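Local coordinates for high-affinity zinc uptake system protein znuA (Streptococcus suis, PDB 3MFQ) that binds zinc and probably serves as the solute-binding component of a metal-uptake system, at residues I34-D39 with L256-E261; K154-I159 with H272-M277; I216-T221 with G248-S253. All blocks are in the same frame, centred on the assembly; numbering follows the deposited sequence.

Contact 1: I34-D39 with L256-E261; sequences IPAGED and LAPEGE
Leu256 meets the opposing loop through its backbone. Its carbonyl O lies 3.9 Å from the methyl CB of Ala36, while the isobutyl group leads off toward Phe15 and Asp18 of helix 14-24. The same oxygen is 4.1 Å from Gly37 N, and that N-H is hydrogen-bonded instead to the hydroxyl of Ser255, the residue before Leu256. At Ala257 the CB points away from residues 34-39, leaving the carbonyl carbon as the part touched, 4.0 Å from Ala36 CB. The methyl that reaches it stands on a type II beta turn, Pro35 to Glu38, closed by the 3.0 Å bond from Glu38 N to Pro35 O; Gly37 takes the third position of the turn with a positive phi of 102°, which favours glycine. The turn follows strand 29-32 and meets the loop that returns from the zinc ligand Asp254 toward helix 266-281, probably near the junction of the two lobes, with Gly37 about 12 Å from the zinc ion. Pro258 completes the surface: its N is 3.9 Å from Ala36 CB, and ring atom CD gives a looser apolar contact at 4.5 Å with the same methyl.

Contact 2: K154-I159 with H272-M277; sequences KELSVI and HNVKLM
The C-terminal end of the long helix 131-156 packs here against the last helix, 266-281, in the two-lobed fold of the zinc-uptake solute-binding proteins, where a long helix runs along the molecule and spans both lobes. The apolar part of the contact centres on one methyl, CG1 of Val274, which stands anti to its own backbone N and projects toward residues 154-159. Leu156 reaches it with CD1, at 3.3 Å from Val274 CG1, the two side chains crossing at about a right angle. From the neighbouring position comes the aliphatic part of Glu155, whose CG lies 3.4 Å and CB 3.7 Å from Val274 CG1. One turn further along the last helix, CD1 of Ile159 rests 4.0 Å from the carbonyl O of Met277, so this end of the contact is side chain on backbone; the thioether of Met277 leads away, toward Phe176, which Leu156 also touches.

Charge plays a looser part. Glu155 has CG anti to its backbone N (chi1 -159°) and then bends at chi2 (76°), which turns the carboxylate along the flank of Lys275. There OE2 of Glu155 lies 4.2 Å from Lys275 CG, but the extended lysine chain carries its ammonium onward, leaving Glu155 OE2 and Lys275 NZ 6.0 Å apart: opposite charges that may attract without forming a salt bridge.

Hydrogen bonds serve the inside of 154-159, where the chain leaves its helix. A type I beta turn from Leu156 to Ile159, with Ile159 N bonded to Leu156 O at 2.8 Å, brings Ile159 back to the last helix. Ser157 OG donates to Lys154 O at 2.8 Å, approaching from 38° above the carbonyl plane.

Contact 3: I216-T221 with G248-S253; sequences IFTEST and GKELFS
Glu219 and Leu251 form a single beta bridge in which Leu251 uses both its N-H and its C=O toward the chain around Glu219. Leu251 N donates to Thr218 O at 2.8 Å, nearly straight (168°) and in the carbonyl plane; Leu251 O accepts from Ser220 N at 3.2 Å, the donor lying nearly along the C=O axis. This is the pattern of a parallel bridge, an isolated one just beyond the end of strand 215-217, the two segments running 61° apart.

Side chains flank the bridge. CD1 of Leu251 meets Phe217 obliquely, 3.4 Å from its CB and close to CG and CD2. The extended Glu250 chain crosses Thr218 obliquely, CG near Thr218 CG2, and ends with OE1 3.3 Å from Ser220 CB; the OG of Ser220 lies 3.6 Å from Phe252 CD1. Ser253 OG donates to Glu219 OE1 at 3.0 Å, arriving from well above the carboxylate plane.

Helix 266-281 holds the 248-253 loop through two hydrogen bonds, His272 NE2 to Glu250 O and Asn273 ND2 to Phe252 O. Leu276 of the same helix backs both Phe217 and Leu251. The other carboxylate oxygen of Glu219, OE2, is bonded to Thr222 OG1 and to ND1 of His170, a zinc ligand; Asp254, another zinc ligand, directly follows Ser253.

Glu219 is thus a second-shell residue: Ser253 and Thr222 bond its carboxylate, and its OE2 bond to His170 ND1 would hold the ring's rotation and may polarise the imidazole toward the metal.

From the N terminus, the turn at 34-39 opens contact 1, the end of the long helix at 154-159 opens contact 2, and 216-221 opens contact 3. The loops then close in a different order: contact 3 first, at 248-253, then contact 1 at 256-261, and contact 2 last at 272-277. Contact 3 therefore lies within both larger loops, while contacts 1 and 2 cross. Contact 1 joins the turn after strand 29-32 to the loop before the last helix, contact 2 ties the long helix to the last one, and contact 3 sits between them: Thr221 CG2 packs on Glu38 O, Ala257 CB on the Phe252 ring, and the final helix holds residues 248-253. Contacts 1 and 2 do not touch directly.

Contact 1: I34-D39 with L256-E261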
ATOM      1  N   ILE A  34      11.787  -2.452  -7.387  1.00 51.49           N
ATOM      2  CA  ILE A  34      10.537  -2.171  -8.081  1.00 52.58           C
ATOM      3  C   ILE A  34      10.294  -0.666  -8.171  1.00 53.08           C
ATOM      4  O   ILE A  34      10.020  -0.015  -7.163  1.00 53.22           O
ATOM      5  CB  ILE A  34       9.345  -2.848  -7.378  1.00 49.87           C
ATOM      6  CG1 ILE A  34       9.649  -4.328  -7.130  1.00 49.08           C
ATOM      7  CG2 ILE A  34       8.076  -2.677  -8.195  1.00 50.75           C
ATOM      8  CD1 ILE A  34       8.539  -5.075  -6.434  1.00 46.96           C
ATOM      9  N   PRO A  35      10.402  -0.111  -9.385  1.00 76.19           N
ATOM     10  CA  PRO A  35      10.232   1.326  -9.629  1.00 74.08           C
ATOM     11  C   PRO A  35       8.839   1.810  -9.250  1.00 73.63           C
ATOM     12  O   PRO A  35       7.855   1.127  -9.534  1.00 75.64           O
ATOM     13  CB  PRO A  35      10.430   1.450 -11.143  1.00 72.95           C
ATOM     14  CG  PRO A  35      11.208   0.240 -11.529  1.00 79.65           C
ATOM     15  CD  PRO A  35      10.724  -0.842 -10.621  1.00 78.22           C
ATOM     16  N   ALA A  36       8.762   2.976  -8.618  1.00 48.07           N
ATOM     17  CA  ALA A  36       7.479   3.565  -8.263  1.00 46.41           C
ATOM     18  C   ALA A  36       6.563   3.583  -9.476  1.00 48.62           C
ATOM     19  O   ALA A  36       6.981   3.950 -10.573  1.00 46.30           O
ATOM     20  CB  ALA A  36       7.675   4.973  -7.730  1.00 47.72           C
ATOM     21  N   GLY A  37       5.317   3.176  -9.279  1.00 46.47           N
ATOM     22  CA  GLY A  37       4.355   3.142 -10.362  1.00 44.08           C
ATOM     23  C   GLY A  37       4.150   1.741 -10.898  1.00 46.45           C
ATOM     24  O   GLY A  37       3.200   1.490 -11.638  1.00 49.89           O
ATOM     25  N   GLU A  38       5.045   0.828 -10.530  1.00 57.23           N
ATOM     26  CA  GLU A  38       4.917  -0.568 -10.934  1.00 57.71           C
ATOM     27  C   GLU A  38       4.213  -1.394  -9.859  1.00 59.41           C
ATOM     28  O   GLU A  38       4.021  -0.933  -8.732  1.00 53.44           O
ATOM     29  CB  GLU A  38       6.282  -1.169 -11.274  1.00 60.45           C
ATOM     30  CG  GLU A  38       6.974  -0.499 -12.453  1.00 63.83           C
ATOM     31  CD  GLU A  38       8.165  -1.289 -12.965  1.00 71.40           C
ATOM     32  OE1 GLU A  38       8.131  -2.537 -12.897  1.00 73.82           O
ATOM     33  OE2 GLU A  38       9.131  -0.662 -13.450  1.00 68.90           O
ATOM     34  N   ASP A  39       3.832  -2.617 -10.213  1.00 46.59           N
ATOM     35  CA  ASP A  39       3.043  -3.459  -9.325  1.00 40.78           C
ATOM     36  C   ASP A  39       3.831  -4.662  -8.819  1.00 43.28           C
ATOM     37  O   ASP A  39       4.125  -5.581  -9.578  1.00 44.28           O
ATOM     38  CB  ASP A  39       1.783  -3.932 -10.049  1.00 42.37           C
ATOM     39  CG  ASP A  39       0.871  -4.747  -9.161  1.00 48.24           C
ATOM     40  OD1 ASP A  39       1.275  -5.079  -8.026  1.00 46.96           O
ATOM     41  OD2 ASP A  39      -0.256  -5.055  -9.601  1.00 49.37           O
ATOM     42  N   LEU A 256       4.207   4.194  -3.973  1.00 29.29           N
ATOM     43  CA  LEU A 256       4.268   5.633  -3.776  1.00 33.24           C
ATOM     44  C   LEU A 256       4.325   6.309  -5.136  1.00 37.96           C
ATOM     45  O   LEU A 256       4.203   5.651  -6.168  1.00 37.26           O
ATOM     46  CB  LEU A 256       5.511   6.007  -2.973  1.00 33.94           C
ATOM     47  CG  LEU A 256       5.371   6.071  -1.453  1.00 34.37           C
ATOM     48  CD1 LEU A 256       4.380   5.038  -0.952  1.00 32.05           C
ATOM     49  CD2 LEU A 256       6.726   5.900  -0.785  1.00 29.85           C
ATOM     50  N   ALA A 257       4.515   7.623  -5.133  1.00 48.23           N
ATOM     51  CA  ALA A 257       4.673   8.367  -6.376  1.00 55.81           C
ATOM     52  C   ALA A 257       6.154   8.541  -6.698  1.00 58.87           C
ATOM     53  O   ALA A 257       6.993   8.530  -5.796  1.00 57.74           O
ATOM     54  CB  ALA A 257       3.984   9.717  -6.280  1.00 61.19           C
ATOM     55  N   PRO A 258       6.479   8.692  -7.990  1.00 59.36           N
ATOM     56  CA  PRO A 258       7.868   8.877  -8.421  1.00 60.37           C
ATOM     57  C   PRO A 258       8.502  10.095  -7.765  1.00 62.75           C
ATOM     58  O   PRO A 258       7.878  11.153  -7.701  1.00 67.63           O
ATOM     59  CB  PRO A 258       7.739   9.101  -9.931  1.00 59.89           C
ATOM     60  CG  PRO A 258       6.463   8.438 -10.304  1.00 59.08           C
ATOM     61  CD  PRO A 258       5.549   8.638  -9.132  1.00 59.22           C
ATOM     62  N   GLU A 259       9.730   9.940  -7.281  1.00 61.10           N
ATOM     63  CA  GLU A 259      10.449  11.040  -6.654  1.00 63.28           C
ATOM     64  C   GLU A 259      10.811  12.080  -7.708  1.00 64.65           C
ATOM     65  O   GLU A 259      11.544  11.786  -8.649  1.00 67.17           O
ATOM     66  CB  GLU A 259      11.711  10.523  -5.958  1.00 66.97           C
ATOM     67  CG  GLU A 259      12.356  11.507  -4.992  1.00 73.48           C
ATOM     68  CD  GLU A 259      12.189  11.109  -3.536  1.00 81.40           C
ATOM     69  OE1 GLU A 259      12.438  11.960  -2.655  1.00 80.83           O
ATOM     70  OE2 GLU A 259      11.810   9.949  -3.269  1.00 81.34           O
ATOM     71  N   GLY A 260      10.289  13.292  -7.554  1.00 55.66           N
ATOM     72  CA  GLY A 260       9.437  13.621  -6.430  1.00 64.10           C
ATOM     73  C   GLY A 260       8.112  14.220  -6.852  1.00 72.49           C
ATOM     74  O   GLY A 260       8.062  15.302  -7.442  1.00 65.24           O
ATOM     75  N   GLU A 261       7.033  13.508  -6.550  1.00 74.53           N
ATOM     76  CA  GLU A 261       5.689  13.992  -6.827  1.00 81.86           C
ATOM     77  C   GLU A 261       4.954  14.219  -5.513  1.00101.48           C
ATOM     78  O   GLU A 261       5.573  14.244  -4.452  1.00 98.23           O
ATOM     79  CB  GLU A 261       4.934  13.001  -7.713  1.00 73.50           C
ATOM     80  CG  GLU A 261       4.439  13.606  -9.015  1.00 70.31           C
ATOM     81  CD  GLU A 261       4.479  12.624 -10.163  1.00 61.61           C
ATOM     82  OE1 GLU A 261       3.543  11.807 -10.286  1.00 63.92           O
ATOM     83  OE2 GLU A 261       5.451  12.672 -10.945  1.00 56.23           O
TER

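Contact 2: K154-I159 with H272-M277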
ATOM      1  N   LYS A 154      -9.363  13.076  12.024  1.00 55.27           N
ATOM      2  CA  LYS A 154     -10.036  14.366  11.948  1.00 56.33           C
ATOM      3  C   LYS A 154     -10.468  14.646  10.515  1.00 54.42           C
ATOM      4  O   LYS A 154     -11.527  15.221  10.274  1.00 56.25           O
ATOM      5  CB  LYS A 154      -9.120  15.483  12.460  1.00 57.07           C
ATOM      6  CG  LYS A 154      -9.715  16.886  12.359  1.00 63.30           C
ATOM      7  CD  LYS A 154      -8.935  17.892  13.202  1.00 70.86           C
ATOM      8  CE  LYS A 154      -9.019  17.564  14.690  1.00 70.08           C
ATOM      9  NZ  LYS A 154      -8.024  18.330  15.498  1.00 76.17           N
ATOM     10  N   GLU A 155      -9.641  14.223   9.566  1.00 53.75           N
ATOM     11  CA  GLU A 155      -9.901  14.482   8.158  1.00 52.59           C
ATOM     12  C   GLU A 155     -11.099  13.677   7.656  1.00 54.40           C
ATOM     13  O   GLU A 155     -11.948  14.194   6.930  1.00 53.14           O
ATOM     14  CB  GLU A 155      -8.657  14.165   7.327  1.00 51.27           C
ATOM     15  CG  GLU A 155      -8.618  14.844   5.965  1.00 52.29           C
ATOM     16  CD  GLU A 155      -8.260  16.316   6.048  1.00 53.60           C
ATOM     17  OE1 GLU A 155      -7.872  16.781   7.140  1.00 52.49           O
ATOM     18  OE2 GLU A 155      -8.362  17.009   5.013  1.00 56.69           O
ATOM     19  N   LEU A 156     -11.166  12.411   8.055  1.00 57.42           N
ATOM     20  CA  LEU A 156     -12.229  11.511   7.611  1.00 53.82           C
ATOM     21  C   LEU A 156     -13.558  11.770   8.310  1.00 53.27           C
ATOM     22  O   LEU A 156     -14.622  11.481   7.761  1.00 50.01           O
ATOM     23  CB  LEU A 156     -11.811  10.058   7.833  1.00 51.78           C
ATOM     24  CG  LEU A 156     -11.214   9.310   6.641  1.00 52.01           C
ATOM     25  CD1 LEU A 156     -10.416  10.242   5.750  1.00 51.37           C
ATOM     26  CD2 LEU A 156     -10.363   8.143   7.118  1.00 53.35           C
ATOM     27  N   SER A 157     -13.489  12.313   9.521  1.00 58.48           N
ATOM     28  CA  SER A 157     -14.673  12.526  10.348  1.00 59.65           C
ATOM     29  C   SER A 157     -15.707  13.415   9.670  1.00 57.46           C
ATOM     30  O   SER A 157     -16.797  13.623  10.196  1.00 59.17           O
ATOM     31  CB  SER A 157     -14.281  13.144  11.690  1.00 57.54           C
ATOM     32  OG  SER A 157     -13.886  14.495  11.523  1.00 60.58           O
ATOM     33  N   VAL A 158     -15.359  13.943   8.503  1.00 56.58           N
ATOM     34  CA  VAL A 158     -16.252  14.833   7.779  1.00 56.59           C
ATOM     35  C   VAL A 158     -17.133  14.064   6.795  1.00 58.59           C
ATOM     36  O   VAL A 158     -18.050  14.628   6.199  1.00 60.90           O
ATOM     37  CB  VAL A 158     -15.467  15.925   7.027  1.00 60.08           C
ATOM     38  CG1 VAL A 158     -15.360  15.586   5.545  1.00 56.43           C
ATOM     39  CG2 VAL A 158     -16.125  17.282   7.224  1.00 62.55           C
ATOM     40  N   ILE A 159     -16.855  12.774   6.633  1.00 47.54           N
ATOM     41  CA  ILE A 159     -17.616  11.939   5.707  1.00 44.88           C
ATOM     42  C   ILE A 159     -18.740  11.184   6.416  1.00 45.46           C
ATOM     43  O   ILE A 159     -18.491  10.439   7.364  1.00 45.53           O
ATOM     44  CB  ILE A 159     -16.709  10.938   4.965  1.00 43.34           C
ATOM     45  CG1 ILE A 159     -15.642  11.684   4.164  1.00 44.90           C
ATOM     46  CG2 ILE A 159     -17.532  10.050   4.050  1.00 39.83           C
ATOM     47  CD1 ILE A 159     -14.699  10.777   3.414  1.00 41.20           C
ATOM     48  N   HIS A 272      -2.559  12.499   0.566  1.00 45.93           N
ATOM     49  CA  HIS A 272      -3.096  12.577  -0.786  1.00 47.17           C
ATOM     50  C   HIS A 272      -4.312  11.673  -0.947  1.00 49.81           C
ATOM     51  O   HIS A 272      -5.358  12.099  -1.439  1.00 49.49           O
ATOM     52  CB  HIS A 272      -2.025  12.194  -1.804  1.00 49.29           C
ATOM     53  CG  HIS A 272      -2.551  12.013  -3.195  1.00 58.41           C
ATOM     54  ND1 HIS A 272      -2.542  13.025  -4.129  1.00 67.83           N
ATOM     55  CD2 HIS A 272      -3.101  10.938  -3.806  1.00 54.90           C
ATOM     56  CE1 HIS A 272      -3.064  12.581  -5.260  1.00 72.35           C
ATOM     57  NE2 HIS A 272      -3.412  11.317  -5.089  1.00 62.37           N
ATOM     58  N   ASN A 273      -4.168  10.419  -0.533  1.00 44.57           N
ATOM     59  CA  ASN A 273      -5.267   9.471  -0.602  1.00 42.53           C
ATOM     60  C   ASN A 273      -6.473   9.958   0.191  1.00 41.77           C
ATOM     61  O   ASN A 273      -7.596   9.973  -0.313  1.00 40.12           O
ATOM     62  CB  ASN A 273      -4.822   8.093  -0.108  1.00 39.76           C
ATOM     63  CG  ASN A 273      -3.987   7.348  -1.135  1.00 44.41           C
ATOM     64  OD1 ASN A 273      -3.701   7.864  -2.215  1.00 44.85           O
ATOM     65  ND2 ASN A 273      -3.599   6.123  -0.802  1.00 42.94           N
ATOM     66  N   VAL A 274      -6.230  10.367   1.432  1.00 41.43           N
ATOM     67  CA  VAL A 274      -7.296  10.813   2.321  1.00 38.75           C
ATOM     68  C   VAL A 274      -8.058  12.023   1.782  1.00 40.27           C
ATOM     69  O   VAL A 274      -9.283  11.990   1.684  1.00 41.25           O
ATOM     70  CB  VAL A 274      -6.753  11.135   3.720  1.00 40.58           C
ATOM     71  CG1 VAL A 274      -7.788  11.889   4.524  1.00 39.70           C
ATOM     72  CG2 VAL A 274      -6.346   9.856   4.430  1.00 39.01           C
ATOM     73  N   LYS A 275      -7.339  13.088   1.439  1.00 44.76           N
ATOM     74  CA  LYS A 275      -7.974  14.285   0.892  1.00 43.50           C
ATOM     75  C   LYS A 275      -8.844  13.932  -0.308  1.00 42.26           C
ATOM     76  O   LYS A 275      -9.934  14.474  -0.485  1.00 43.69           O
ATOM     77  CB  LYS A 275      -6.928  15.325   0.475  1.00 43.20           C
ATOM     78  CG  LYS A 275      -6.186  15.999   1.621  1.00 45.38           C
ATOM     79  CD  LYS A 275      -5.361  17.178   1.110  1.00 46.56           C
ATOM     80  CE  LYS A 275      -4.506  17.796   2.211  1.00 50.83           C
ATOM     81  NZ  LYS A 275      -3.782  19.011   1.738  1.00 53.21           N
ATOM     82  N   LEU A 276      -8.350  13.017  -1.133  1.00 51.83           N
ATOM     83  CA  LEU A 276      -9.047  12.623  -2.348  1.00 51.42           C
ATOM     84  C   LEU A 276     -10.400  12.011  -2.020  1.00 49.43           C
ATOM     85  O   LEU A 276     -11.401  12.300  -2.674  1.00 52.42           O
ATOM     86  CB  LEU A 276      -8.197  11.627  -3.141  1.00 50.81           C
ATOM     87  CG  LEU A 276      -8.663  11.294  -4.558  1.00 53.14           C
ATOM     88  CD1 LEU A 276      -8.718  12.553  -5.403  1.00 59.89           C
ATOM     89  CD2 LEU A 276      -7.747  10.267  -5.195  1.00 57.22           C
ATOM     90  N   MET A 277     -10.424  11.167  -0.998  1.00 39.09           N
ATOM     91  CA  MET A 277     -11.649  10.491  -0.599  1.00 41.69           C
ATOM     92  C   MET A 277     -12.685  11.477  -0.076  1.00 44.47           C
ATOM     93  O   MET A 277     -13.860  11.406  -0.433  1.00 45.22           O
ATOM     94  CB  MET A 277     -11.348   9.439   0.467  1.00 40.72           C
ATOM     95  CG  MET A 277     -10.336   8.398   0.033  1.00 40.94           C
ATOM     96  SD  MET A 277     -10.007   7.183   1.317  1.00 37.48           S
ATOM     97  CE  MET A 277      -8.757   6.183   0.520  1.00 40.25           C
TER

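Contact 3: I216-T221 with G248-S253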
ATOM      1  N   ILE A 216     -16.590   6.046  -7.584  1.00 46.18           N
ATOM      2  CA  ILE A 216     -15.685   4.907  -7.513  1.00 45.61           C
ATOM      3  C   ILE A 216     -14.270   5.390  -7.804  1.00 46.31           C
ATOM      4  O   ILE A 216     -14.067   6.282  -8.625  1.00 47.56           O
ATOM      5  CB  ILE A 216     -16.089   3.794  -8.501  1.00 47.27           C
ATOM      6  CG1 ILE A 216     -16.064   4.316  -9.939  1.00 47.33           C
ATOM      7  CG2 ILE A 216     -17.468   3.257  -8.155  1.00 43.34           C
ATOM      8  CD1 ILE A 216     -16.514   3.295 -10.957  1.00 46.27           C
ATOM      9  N   PHE A 217     -13.291   4.809  -7.122  1.00 45.81           N
ATOM     10  CA  PHE A 217     -11.934   5.337  -7.180  1.00 45.23           C
ATOM     11  C   PHE A 217     -10.999   4.609  -8.136  1.00 49.64           C
ATOM     12  O   PHE A 217     -11.238   3.463  -8.517  1.00 48.99           O
ATOM     13  CB  PHE A 217     -11.325   5.406  -5.781  1.00 41.66           C
ATOM     14  CG  PHE A 217     -11.853   6.539  -4.955  1.00 43.67           C
ATOM     15  CD1 PHE A 217     -13.061   6.423  -4.288  1.00 44.45           C
ATOM     16  CD2 PHE A 217     -11.148   7.726  -4.853  1.00 44.65           C
ATOM     17  CE1 PHE A 217     -13.552   7.468  -3.529  1.00 44.11           C
ATOM     18  CE2 PHE A 217     -11.634   8.776  -4.095  1.00 46.65           C
ATOM     19  CZ  PHE A 217     -12.837   8.646  -3.432  1.00 43.47           C
ATOM     20  N   THR A 218      -9.931   5.306  -8.511  1.00 76.66           N
ATOM     21  CA  THR A 218      -8.943   4.805  -9.456  1.00 76.74           C
ATOM     22  C   THR A 218      -7.557   4.811  -8.817  1.00 80.57           C
ATOM     23  O   THR A 218      -7.241   5.691  -8.017  1.00 82.93           O
ATOM     24  CB  THR A 218      -8.927   5.665 -10.736  1.00 77.24           C
ATOM     25  OG1 THR A 218     -10.027   5.293 -11.574  1.00 78.12           O
ATOM     26  CG2 THR A 218      -7.633   5.469 -11.505  1.00 84.51           C
ATOM     27  N   GLU A 219      -6.734   3.824  -9.163  1.00 52.93           N
ATOM     28  CA  GLU A 219      -5.393   3.712  -8.597  1.00 49.96           C
ATOM     29  C   GLU A 219      -4.323   3.752  -9.684  1.00 52.74           C
ATOM     30  O   GLU A 219      -4.583   3.415 -10.839  1.00 53.39           O
ATOM     31  CB  GLU A 219      -5.264   2.432  -7.775  1.00 47.11           C
ATOM     32  CG  GLU A 219      -5.356   1.168  -8.602  1.00 49.84           C
ATOM     33  CD  GLU A 219      -5.519  -0.072  -7.754  1.00 51.88           C
ATOM     34  OE1 GLU A 219      -5.569   0.060  -6.513  1.00 53.14           O
ATOM     35  OE2 GLU A 219      -5.601  -1.179  -8.326  1.00 48.84           O
ATOM     36  N   SER A 220      -3.117   4.157  -9.297  1.00 61.99           N
ATOM     37  CA  SER A 220      -2.026   4.393 -10.239  1.00 59.86           C
ATOM     38  C   SER A 220      -1.375   3.121 -10.781  1.00 58.51           C
ATOM     39  O   SER A 220      -0.727   3.154 -11.827  1.00 61.58           O
ATOM     40  CB  SER A 220      -0.954   5.275  -9.590  1.00 57.34           C
ATOM     41  OG  SER A 220      -0.363   4.620  -8.480  1.00 57.51           O
ATOM     42  N   THR A 221      -1.540   2.008 -10.076  1.00 52.16           N
ATOM     43  CA  THR A 221      -0.861   0.771 -10.453  1.00 49.77           C
ATOM     44  C   THR A 221      -1.659  -0.143 -11.387  1.00 54.84           C
ATOM     45  O   THR A 221      -1.102  -1.081 -11.956  1.00 59.57           O
ATOM     46  CB  THR A 221      -0.390  -0.027  -9.217  1.00 49.13           C
ATOM     47  OG1 THR A 221      -1.347   0.117  -8.160  1.00 50.04           O
ATOM     48  CG2 THR A 221       0.959   0.481  -8.738  1.00 45.97           C
ATOM     49  N   GLY A 248      -3.970  13.416 -11.845  1.00 65.85           N
ATOM     50  CA  GLY A 248      -3.454  13.574 -10.501  1.00 62.71           C
ATOM     51  C   GLY A 248      -4.486  13.096  -9.502  1.00 57.81           C
ATOM     52  O   GLY A 248      -4.307  13.225  -8.293  1.00 57.99           O
ATOM     53  N   LYS A 249      -5.576  12.543 -10.021  1.00100.75           N
ATOM     54  CA  LYS A 249      -6.645  12.016  -9.185  1.00 93.65           C
ATOM     55  C   LYS A 249      -6.563  10.503  -9.115  1.00 90.28           C
ATOM     56  O   LYS A 249      -7.407   9.799  -9.667  1.00 88.81           O
ATOM     57  CB  LYS A 249      -8.004  12.420  -9.742  1.00 94.90           C
ATOM     58  CG  LYS A 249      -8.186  13.908  -9.913  1.00100.57           C
ATOM     59  CD  LYS A 249      -9.491  14.187 -10.625  1.00100.91           C
ATOM     60  CE  LYS A 249      -9.748  15.676 -10.745  1.00108.19           C
ATOM     61  NZ  LYS A 249     -11.011  15.945 -11.486  1.00110.78           N
ATOM     62  N   GLU A 250      -5.540  10.008  -8.435  1.00 62.95           N
ATOM     63  CA  GLU A 250      -5.340   8.576  -8.305  1.00 56.77           C
ATOM     64  C   GLU A 250      -4.955   8.208  -6.882  1.00 54.56           C
ATOM     65  O   GLU A 250      -4.160   8.898  -6.243  1.00 54.44           O
ATOM     66  CB  GLU A 250      -4.258   8.097  -9.272  1.00 57.06           C
ATOM     67  CG  GLU A 250      -4.670   8.090 -10.731  1.00 55.69           C
ATOM     68  CD  GLU A 250      -3.542   7.644 -11.637  1.00 58.22           C
ATOM     69  OE1 GLU A 250      -2.368   7.808 -11.242  1.00 56.95           O
ATOM     70  OE2 GLU A 250      -3.829   7.130 -12.740  1.00 59.43           O
ATOM     71  N   LEU A 251      -5.533   7.119  -6.388  1.00 54.01           N
ATOM     72  CA  LEU A 251      -5.145   6.570  -5.101  1.00 51.37           C
ATOM     73  C   LEU A 251      -3.891   5.729  -5.284  1.00 53.59           C
ATOM     74  O   LEU A 251      -3.722   5.071  -6.311  1.00 52.42           O
ATOM     75  CB  LEU A 251      -6.267   5.703  -4.525  1.00 50.60           C
ATOM     76  CG  LEU A 251      -7.580   6.384  -4.140  1.00 47.29           C
ATOM     77  CD1 LEU A 251      -8.600   5.353  -3.693  1.00 41.14           C
ATOM     78  CD2 LEU A 251      -7.347   7.411  -3.048  1.00 43.76           C
ATOM     79  N   PHE A 252      -3.009   5.756  -4.293  1.00 53.06           N
ATOM     80  CA  PHE A 252      -1.843   4.890  -4.306  1.00 48.62           C
ATOM     81  C   PHE A 252      -2.112   3.699  -3.404  1.00 47.95           C
ATOM     82  O   PHE A 252      -2.361   3.863  -2.211  1.00 50.81           O
ATOM     83  CB  PHE A 252      -0.604   5.638  -3.822  1.00 51.39           C
ATOM     84  CG  PHE A 252      -0.356   6.931  -4.538  1.00 52.90           C
ATOM     85  CD1 PHE A 252       0.177   6.942  -5.815  1.00 54.56           C
ATOM     86  CD2 PHE A 252      -0.641   8.140  -3.926  1.00 53.15           C
ATOM     87  CE1 PHE A 252       0.411   8.133  -6.472  1.00 55.38           C
ATOM     88  CE2 PHE A 252      -0.408   9.333  -4.576  1.00 57.01           C
ATOM     89  CZ  PHE A 252       0.117   9.330  -5.853  1.00 55.86           C
ATOM     90  N   SER A 253      -2.073   2.500  -3.973  1.00 45.86           N
ATOM     91  CA  SER A 253      -2.293   1.294  -3.192  1.00 44.02           C
ATOM     92  C   SER A 253      -1.010   0.486  -3.080  1.00 45.40           C
ATOM     93  O   SER A 253      -0.565   0.161  -1.981  1.00 46.49           O
ATOM     94  CB  SER A 253      -3.394   0.438  -3.816  1.00 43.06           C
ATOM     95  OG  SER A 253      -2.938  -0.190  -5.002  1.00 46.45           O
TER